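Local coordinates for AGR_C_4470p (Agrobacterium tumefaciens str. C58, PDB 2HQV), which is of unknown function but belongs to the ChuX/HutX haem-utilisation family and so may bind or carry haem, at the interface of chains A and B. Coordinates in Å, arbitrary orientation; residue numbers count along the deposited sequence, not the author numbering. Chains: chain A/B, AGR_C_4470p.

Contact 1: the interface of chains A and B. Residues chain A 89, 111, 121-125, 157-158; chain B 92-95, 97.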
loop_
_atom_site.group_PDB
_atom_site.type_symbol
_atom_site.label_atom_id
_atom_site.label_comp_id
_atom_site.label_asym_id
_atom_site.label_seq_id
_atom_site.Cartn_x
_atom_site.Cartn_y
_atom_site.Cartn_z
ATOM N N VAL A 89 -4.487 -1.611 -3.239
ATOM C CA VAL A 89 -3.060 -1.393 -3.066
ATOM C C VAL A 89 -2.634 -2.590 -2.235
ATOM O O VAL A 89 -3.311 -2.940 -1.267
ATOM C CB VAL A 89 -2.754 -0.094 -2.286
ATOM C CG1 VAL A 89 -1.280 -0.073 -1.854
ATOM C CG2 VAL A 89 -3.043 1.125 -3.167
ATOM N N TRP A 111 3.997 13.830 -8.640
ATOM C CA TRP A 111 2.911 13.238 -7.872
ATOM C C TRP A 111 1.544 13.750 -8.302
ATOM O O TRP A 111 1.350 14.947 -8.584
ATOM C CB TRP A 111 3.098 13.488 -6.373
ATOM C CG TRP A 111 4.247 12.728 -5.758
ATOM C CD1 TRP A 111 5.572 13.085 -5.762
ATOM C CD2 TRP A 111 4.169 11.484 -5.048
ATOM N NE1 TRP A 111 6.319 12.140 -5.089
ATOM C CE2 TRP A 111 5.485 11.148 -4.643
ATOM C CE3 TRP A 111 3.118 10.622 -4.709
ATOM C CZ2 TRP A 111 5.774 9.984 -3.917
ATOM C CZ3 TRP A 111 3.405 9.465 -3.984
ATOM C CH2 TRP A 111 4.725 9.158 -3.597
ATOM N N GLY A 121 -8.457 8.470 -1.502
ATOM C CA GLY A 121 -7.690 9.698 -1.567
ATOM C C GLY A 121 -6.218 9.469 -1.280
ATOM O O GLY A 121 -5.808 8.371 -0.901
ATOM N N GLY A 122 -5.418 10.509 -1.460
ATOM C CA GLY A 122 -4.000 10.374 -1.209
ATOM C C GLY A 122 -3.116 10.916 -2.306
ATOM O O GLY A 122 -3.414 11.952 -2.910
ATOM N N HIS A 123 -2.035 10.190 -2.584
ATOM C CA HIS A 123 -1.057 10.634 -3.569
ATOM C C HIS A 123 -0.456 9.500 -4.373
ATOM O O HIS A 123 0.050 8.529 -3.805
ATOM C CB HIS A 123 0.067 11.365 -2.842
ATOM C CG HIS A 123 -0.421 12.334 -1.816
ATOM N ND1 HIS A 123 -0.772 13.630 -2.123
ATOM C CD2 HIS A 123 -0.680 12.174 -0.495
ATOM C CE1 HIS A 123 -1.230 14.228 -1.037
ATOM N NE2 HIS A 123 -1.185 13.365 -0.036
ATOM N N ILE A 124 -0.487 9.653 -5.696
ATOM C CA ILE A 124 0.059 8.658 -6.605
ATOM C C ILE A 124 1.340 9.200 -7.253
ATOM O O ILE A 124 1.344 10.318 -7.786
ATOM C CB ILE A 124 -0.980 8.314 -7.688
ATOM C CG1 ILE A 124 -2.234 7.733 -7.019
ATOM C CG2 ILE A 124 -0.389 7.346 -8.702
ATOM C CD1 ILE A 124 -3.339 7.338 -7.984
ATOM N N LYS A 125 2.423 8.425 -7.208
ATOM C CA LYS A 125 3.675 8.880 -7.811
ATOM C C LYS A 125 3.618 8.584 -9.306
ATOM O O LYS A 125 4.237 7.637 -9.807
ATOM C CB LYS A 125 4.888 8.196 -7.169
ATOM C CG LYS A 125 6.204 8.933 -7.461
ATOM C CD LYS A 125 7.399 8.324 -6.742
ATOM C CE LYS A 125 8.688 9.070 -7.093
ATOM N NZ LYS A 125 9.860 8.498 -6.365
HETATM N N MSE A 157 1.610 -0.602 -9.137
HETATM C CA MSE A 157 1.612 0.495 -8.172
HETATM C C MSE A 157 0.290 0.391 -7.405
HETATM O O MSE A 157 0.237 0.522 -6.182
HETATM C CB MSE A 157 1.692 1.830 -8.916
HETATM C CG MSE A 157 2.980 2.020 -9.704
HETATM SE SE MSE A 157 2.878 3.587 -10.846
HETATM C CE MSE A 157 2.739 4.953 -9.494
ATOM N N PHE A 158 -0.776 0.136 -8.154
ATOM C CA PHE A 158 -2.112 -0.041 -7.598
ATOM C C PHE A 158 -2.947 -0.621 -8.722
ATOM O O PHE A 158 -2.508 -0.639 -9.878
ATOM C CB PHE A 158 -2.695 1.292 -7.102
ATOM C CG PHE A 158 -2.909 2.313 -8.185
ATOM C CD1 PHE A 158 -4.130 2.403 -8.848
ATOM C CD2 PHE A 158 -1.883 3.179 -8.550
ATOM C CE1 PHE A 158 -4.325 3.351 -9.867
ATOM C CE2 PHE A 158 -2.064 4.121 -9.560
ATOM C CZ PHE A 158 -3.287 4.206 -10.219
ATOM N N GLY B 92 6.511 3.228 -2.203
ATOM C CA GLY B 92 7.267 4.224 -2.939
ATOM C C GLY B 92 6.476 4.810 -4.098
ATOM O O GLY B 92 6.820 5.875 -4.606
ATOM N N ASP B 93 5.413 4.120 -4.511
ATOM C CA ASP B 93 4.578 4.558 -5.629
ATOM C C ASP B 93 3.239 5.195 -5.261
ATOM O O ASP B 93 2.631 5.891 -6.084
ATOM C CB ASP B 93 4.282 3.376 -6.567
ATOM C CG ASP B 93 5.524 2.847 -7.255
ATOM O OD1 ASP B 93 6.282 3.661 -7.809
ATOM O OD2 ASP B 93 5.732 1.617 -7.251
ATOM N N ILE B 94 2.757 4.951 -4.046
ATOM C CA ILE B 94 1.463 5.505 -3.668
ATOM C C ILE B 94 1.221 5.635 -2.169
ATOM O O ILE B 94 1.707 4.828 -1.371
ATOM C CB ILE B 94 0.319 4.630 -4.257
ATOM C CG1 ILE B 94 -1.052 5.263 -3.995
ATOM C CG2 ILE B 94 0.351 3.241 -3.614
ATOM C CD1 ILE B 94 -2.215 4.498 -4.651
ATOM N N VAL B 95 0.468 6.670 -1.808
ATOM C CA VAL B 95 0.062 6.914 -0.431
ATOM C C VAL B 95 -1.470 6.910 -0.503
ATOM O O VAL B 95 -2.076 7.813 -1.086
ATOM C CB VAL B 95 0.517 8.292 0.101
ATOM C CG1 VAL B 95 -0.016 8.485 1.519
ATOM C CG2 VAL B 95 2.041 8.393 0.095
ATOM N N GLU B 97 -4.951 7.188 1.400
ATOM C CA GLU B 97 -5.552 7.678 2.638
ATOM C C GLU B 97 -7.051 7.456 2.550
ATOM O O GLU B 97 -7.719 7.997 1.673
ATOM C CB GLU B 97 -5.226 9.162 2.815
ATOM C CG GLU B 97 -3.732 9.434 2.747
ATOM C CD GLU B 97 -3.386 10.912 2.718
ATOM O OE1 GLU B 97 -2.185 11.227 2.618
ATOM O OE2 GLU B 97 -4.305 11.754 2.800
#
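An antiparallel beta-ladder joins two copies of this ChuX/HutX-family protein: the start of strand 94-100 of chain B runs along segment 121-125 of chain A. A:His123 N and O both bond to B:Val95, in the carbonyl planes; the N-H of A:His123 reaches B:Val95 O at 2.8 Å. B:Glu97 N gives a nearly straight bond (173° at H) to A:Gly121 O at 2.7 Å, from above the carbonyl plane. At the other end A:Lys125 N meets B:Asp93 O at 2.8 Å, again out of plane.

B:Ile94 is the most buried residue of the patch. Its CB and, closer, CG1 face the carbonyl oxygen of A:His123, with CG1 3.5 Å from A:His123 O; CG1, anti to the backbone N (chi1 -174°), also passes alongside A:Ile124 CG1. The CG2 branch, in the crowded position between backbone N and carbonyl carbon, turns to A:Met157 O. The extended tip, CD1, meets A:Val89 CG2 tip to tip at 3.8 Å and touches A:Phe158 CB, whose side chain crosses it at about a right angle.

Selenomethionine A:Met157, bent at chi3, lies crosswise over B:Asp93, with CG 3.6 Å from the carboxylate carbon CG. On the face of the ladder opposite B:Ile94, A:His123 lies beside B:Val95; B:Glu97, extended beyond CG, brings OE1 to 3.6 Å from A:His123 NE2, a loose contact with carboxylate and imidazole planes 73° apart.

Contact 2: the interface of chains A and B. Residues chain A 87, 96-99, 119-121; chain B 87, 89, 96-99, 119-121.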
loop_
_atom_site.group_PDB
_atom_site.type_symbol
_atom_site.label_atom_id
_atom_site.label_comp_id
_atom_site.label_asym_id
_atom_site.label_seq_id
_atom_site.Cartn_x
_atom_site.Cartn_y
_atom_site.Cartn_z
HETATM N N MSE A 87 -10.583 0.162 -5.623
HETATM C CA MSE A 87 -9.174 0.514 -5.621
HETATM C C MSE A 87 -8.425 -0.462 -4.724
HETATM O O MSE A 87 -8.838 -0.714 -3.593
HETATM C CB MSE A 87 -8.991 1.948 -5.106
HETATM C CG MSE A 87 -7.623 2.211 -4.490
HETATM SE SE MSE A 87 -6.112 2.386 -5.723
HETATM C CE MSE A 87 -6.334 0.922 -6.874
ATOM N N LEU A 96 -5.159 -3.417 0.804
ATOM C CA LEU A 96 -6.217 -2.470 1.128
ATOM C C LEU A 96 -7.160 -2.348 -0.065
ATOM O O LEU A 96 -6.744 -2.005 -1.176
ATOM C CB LEU A 96 -5.607 -1.111 1.491
ATOM C CG LEU A 96 -6.514 0.030 1.954
ATOM C CD1 LEU A 96 -7.311 -0.383 3.186
ATOM C CD2 LEU A 96 -5.659 1.254 2.256
ATOM N N GLU A 97 -8.432 -2.647 0.171
ATOM C CA GLU A 97 -9.448 -2.588 -0.877
ATOM C C GLU A 97 -10.453 -1.517 -0.495
ATOM O O GLU A 97 -11.111 -1.607 0.538
ATOM C CB GLU A 97 -10.126 -3.953 -1.013
ATOM C CG GLU A 97 -9.122 -5.072 -1.238
ATOM C CD GLU A 97 -9.738 -6.458 -1.178
ATOM O OE1 GLU A 97 -8.980 -7.438 -1.307
ATOM O OE2 GLU A 97 -10.970 -6.570 -1.007
ATOM N N VAL A 98 -10.554 -0.498 -1.341
ATOM C CA VAL A 98 -11.437 0.629 -1.095
ATOM C C VAL A 98 -12.410 0.869 -2.240
ATOM O O VAL A 98 -12.002 1.142 -3.369
ATOM C CB VAL A 98 -10.621 1.930 -0.886
ATOM C CG1 VAL A 98 -11.537 3.061 -0.394
ATOM C CG2 VAL A 98 -9.476 1.677 0.102
ATOM N N PRO A 99 -13.714 0.741 -1.967
ATOM C CA PRO A 99 -14.707 0.974 -3.019
ATOM C C PRO A 99 -14.987 2.475 -3.070
ATOM O O PRO A 99 -15.010 3.142 -2.033
ATOM C CB PRO A 99 -15.911 0.184 -2.532
ATOM C CG PRO A 99 -15.831 0.363 -1.041
ATOM C CD PRO A 99 -14.342 0.161 -0.764
ATOM N N PRO A 119 -13.902 8.115 -0.569
ATOM C CA PRO A 119 -12.981 7.639 0.465
ATOM C C PRO A 119 -11.609 7.320 -0.130
ATOM O O PRO A 119 -10.641 7.127 0.600
ATOM C CB PRO A 119 -13.684 6.400 1.010
ATOM C CG PRO A 119 -14.441 5.887 -0.181
ATOM C CD PRO A 119 -15.010 7.165 -0.767
ATOM N N ILE A 120 -11.536 7.262 -1.455
ATOM C CA ILE A 120 -10.272 6.987 -2.137
ATOM C C ILE A 120 -9.531 8.311 -2.264
ATOM O O ILE A 120 -9.934 9.178 -3.033
ATOM C CB ILE A 120 -10.498 6.415 -3.558
ATOM C CG1 ILE A 120 -11.176 5.050 -3.470
ATOM C CG2 ILE A 120 -9.154 6.298 -4.304
ATOM C CD1 ILE A 120 -11.534 4.461 -4.824
ATOM N N GLY A 121 -8.457 8.470 -1.502
ATOM C CA GLY A 121 -7.690 9.698 -1.567
ATOM C C GLY A 121 -6.218 9.469 -1.280
ATOM O O GLY A 121 -5.808 8.371 -0.901
HETATM N N MSE B 87 -7.093 5.837 7.699
HETATM C CA MSE B 87 -6.219 4.709 7.428
HETATM C C MSE B 87 -5.240 5.099 6.328
HETATM O O MSE B 87 -5.643 5.628 5.293
HETATM C CB MSE B 87 -7.046 3.494 6.989
HETATM C CG MSE B 87 -6.277 2.506 6.122
HETATM SE SE MSE B 87 -4.960 1.371 7.023
HETATM C CE MSE B 87 -4.011 2.589 8.089
ATOM N N VAL B 89 -1.820 3.751 3.979
ATOM C CA VAL B 89 -0.886 2.732 3.529
ATOM C C VAL B 89 -0.010 3.487 2.545
ATOM O O VAL B 89 -0.523 4.241 1.717
ATOM C CB VAL B 89 -1.592 1.569 2.796
ATOM C CG1 VAL B 89 -0.559 0.697 2.070
ATOM C CG2 VAL B 89 -2.366 0.710 3.802
ATOM N N LEU B 96 -2.094 5.878 0.047
ATOM C CA LEU B 96 -3.546 5.784 0.018
ATOM C C LEU B 96 -4.100 6.169 1.387
ATOM O O LEU B 96 -3.754 5.567 2.408
ATOM C CB LEU B 96 -3.968 4.360 -0.367
ATOM C CG LEU B 96 -5.451 4.030 -0.549
ATOM C CD1 LEU B 96 -6.074 4.925 -1.615
ATOM C CD2 LEU B 96 -5.589 2.563 -0.935
ATOM N N GLU B 97 -4.951 7.188 1.400
ATOM C CA GLU B 97 -5.552 7.678 2.638
ATOM C C GLU B 97 -7.051 7.456 2.550
ATOM O O GLU B 97 -7.719 7.997 1.673
ATOM C CB GLU B 97 -5.226 9.162 2.815
ATOM C CG GLU B 97 -3.732 9.434 2.747
ATOM C CD GLU B 97 -3.386 10.912 2.718
ATOM O OE1 GLU B 97 -2.185 11.227 2.618
ATOM O OE2 GLU B 97 -4.305 11.754 2.800
ATOM N N VAL B 98 -7.565 6.646 3.468
ATOM C CA VAL B 98 -8.975 6.297 3.492
ATOM C C VAL B 98 -9.632 6.610 4.828
ATOM O O VAL B 98 -9.246 6.068 5.863
ATOM C CB VAL B 98 -9.171 4.786 3.209
ATOM C CG1 VAL B 98 -10.661 4.471 3.000
ATOM C CG2 VAL B 98 -8.341 4.369 1.990
ATOM N N PRO B 99 -10.618 7.516 4.824
ATOM C CA PRO B 99 -11.305 7.853 6.073
ATOM C C PRO B 99 -12.413 6.823 6.287
ATOM O O PRO B 99 -13.047 6.379 5.327
ATOM C CB PRO B 99 -11.861 9.240 5.792
ATOM C CG PRO B 99 -12.216 9.155 4.334
ATOM C CD PRO B 99 -11.004 8.440 3.740
ATOM N N PRO B 119 -15.486 1.858 4.019
ATOM C CA PRO B 119 -14.705 1.756 2.785
ATOM C C PRO B 119 -13.331 1.143 3.058
ATOM O O PRO B 119 -12.620 0.767 2.131
ATOM C CB PRO B 119 -14.616 3.203 2.312
ATOM C CG PRO B 119 -14.644 3.983 3.595
ATOM C CD PRO B 119 -15.730 3.266 4.375
ATOM N N ILE B 120 -12.964 1.052 4.331
ATOM C CA ILE B 120 -11.682 0.462 4.715
ATOM C C ILE B 120 -11.880 -1.045 4.778
ATOM O O ILE B 120 -12.552 -1.547 5.673
ATOM C CB ILE B 120 -11.217 0.953 6.107
ATOM C CG1 ILE B 120 -10.937 2.454 6.066
ATOM C CG2 ILE B 120 -9.954 0.186 6.547
ATOM C CD1 ILE B 120 -10.578 3.042 7.420
ATOM N N GLY B 121 -11.305 -1.764 3.822
ATOM C CA GLY B 121 -11.438 -3.208 3.812
ATOM C C GLY B 121 -10.224 -3.889 3.210
ATOM O O GLY B 121 -9.326 -3.235 2.677
#
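Strand 94-100 of each chain crosses its twin around the two-fold axis of this beta-strand-mediated interface, and Leu96, Val98 and Pro119 each meet their own copy. The tight part is apolar. A:Leu96 and B:Leu96 cross obliquely, their CD2 methyls pressed to 3.4 Å, closer than usual van der Waals contact. In each leucine chi1 -176°, CG anti to the backbone N, with chi2 58° puts CD2 at the axis; CD1 of A:Leu96 comes near the carbonyl oxygen of B:Gly121, and the reverse by symmetry. B:Val89 slides past A:Leu96 in the opposite direction and lays CG2 3.7 Å from A:Leu96 CD2. Further along, A:Val98 and B:Val98 meet tip to tip through CG2 at 3.5 Å, also tight; this branch is anti to the carbonyl carbon, whereas A:Val98 CG1 is anti to the backbone N (chi1 -170°) and lies 3.6 Å from B:Pro119 O. The well-buried rings of A:Pro119 and B:Pro119 cross obliquely, CB to CB at 3.6 Å, and A:Pro99 CD rests on B:Pro119 O at 3.4 Å.

Contacts are looser at the margins. Selenomethionine A:Met87, bent at chi2 and chi3, brings CG to 4.1 Å from B:Leu96 CD2, and A:Ile120 CG2 stays 4.3 Å from B:Leu96 CD1. A:Glu97 N bonds to B:Gly121 O, while the return bond from B:Gly121 N is weak; the extended A:Glu97 side chain contributes little beyond CB here. The self-paired residues line the two-fold axis of the dimer seen in the crystal, the prolines at one end, and probably help set how the two strands cross.

The C-alpha centres of contact 1 and contact 2 lie about 11 Å apart, and the two share A:Gly121 and B:Glu97. Strand 94-100 of chain B serves both in an interleaved way: B:Ile94, B:Val95 and B:Glu97 in contact 1, B:Leu96 to B:Pro99 in contact 2. Contact 2 contains the two-fold axis, so contact 1 recurs on its other side with the chains exchanged. Backbone pairing thus flanks an apolar centre, giving one continuous interface that would fix both register and crossing of the strands. This is consistent with a dimer, although the structure alone does not show that it forms in solution.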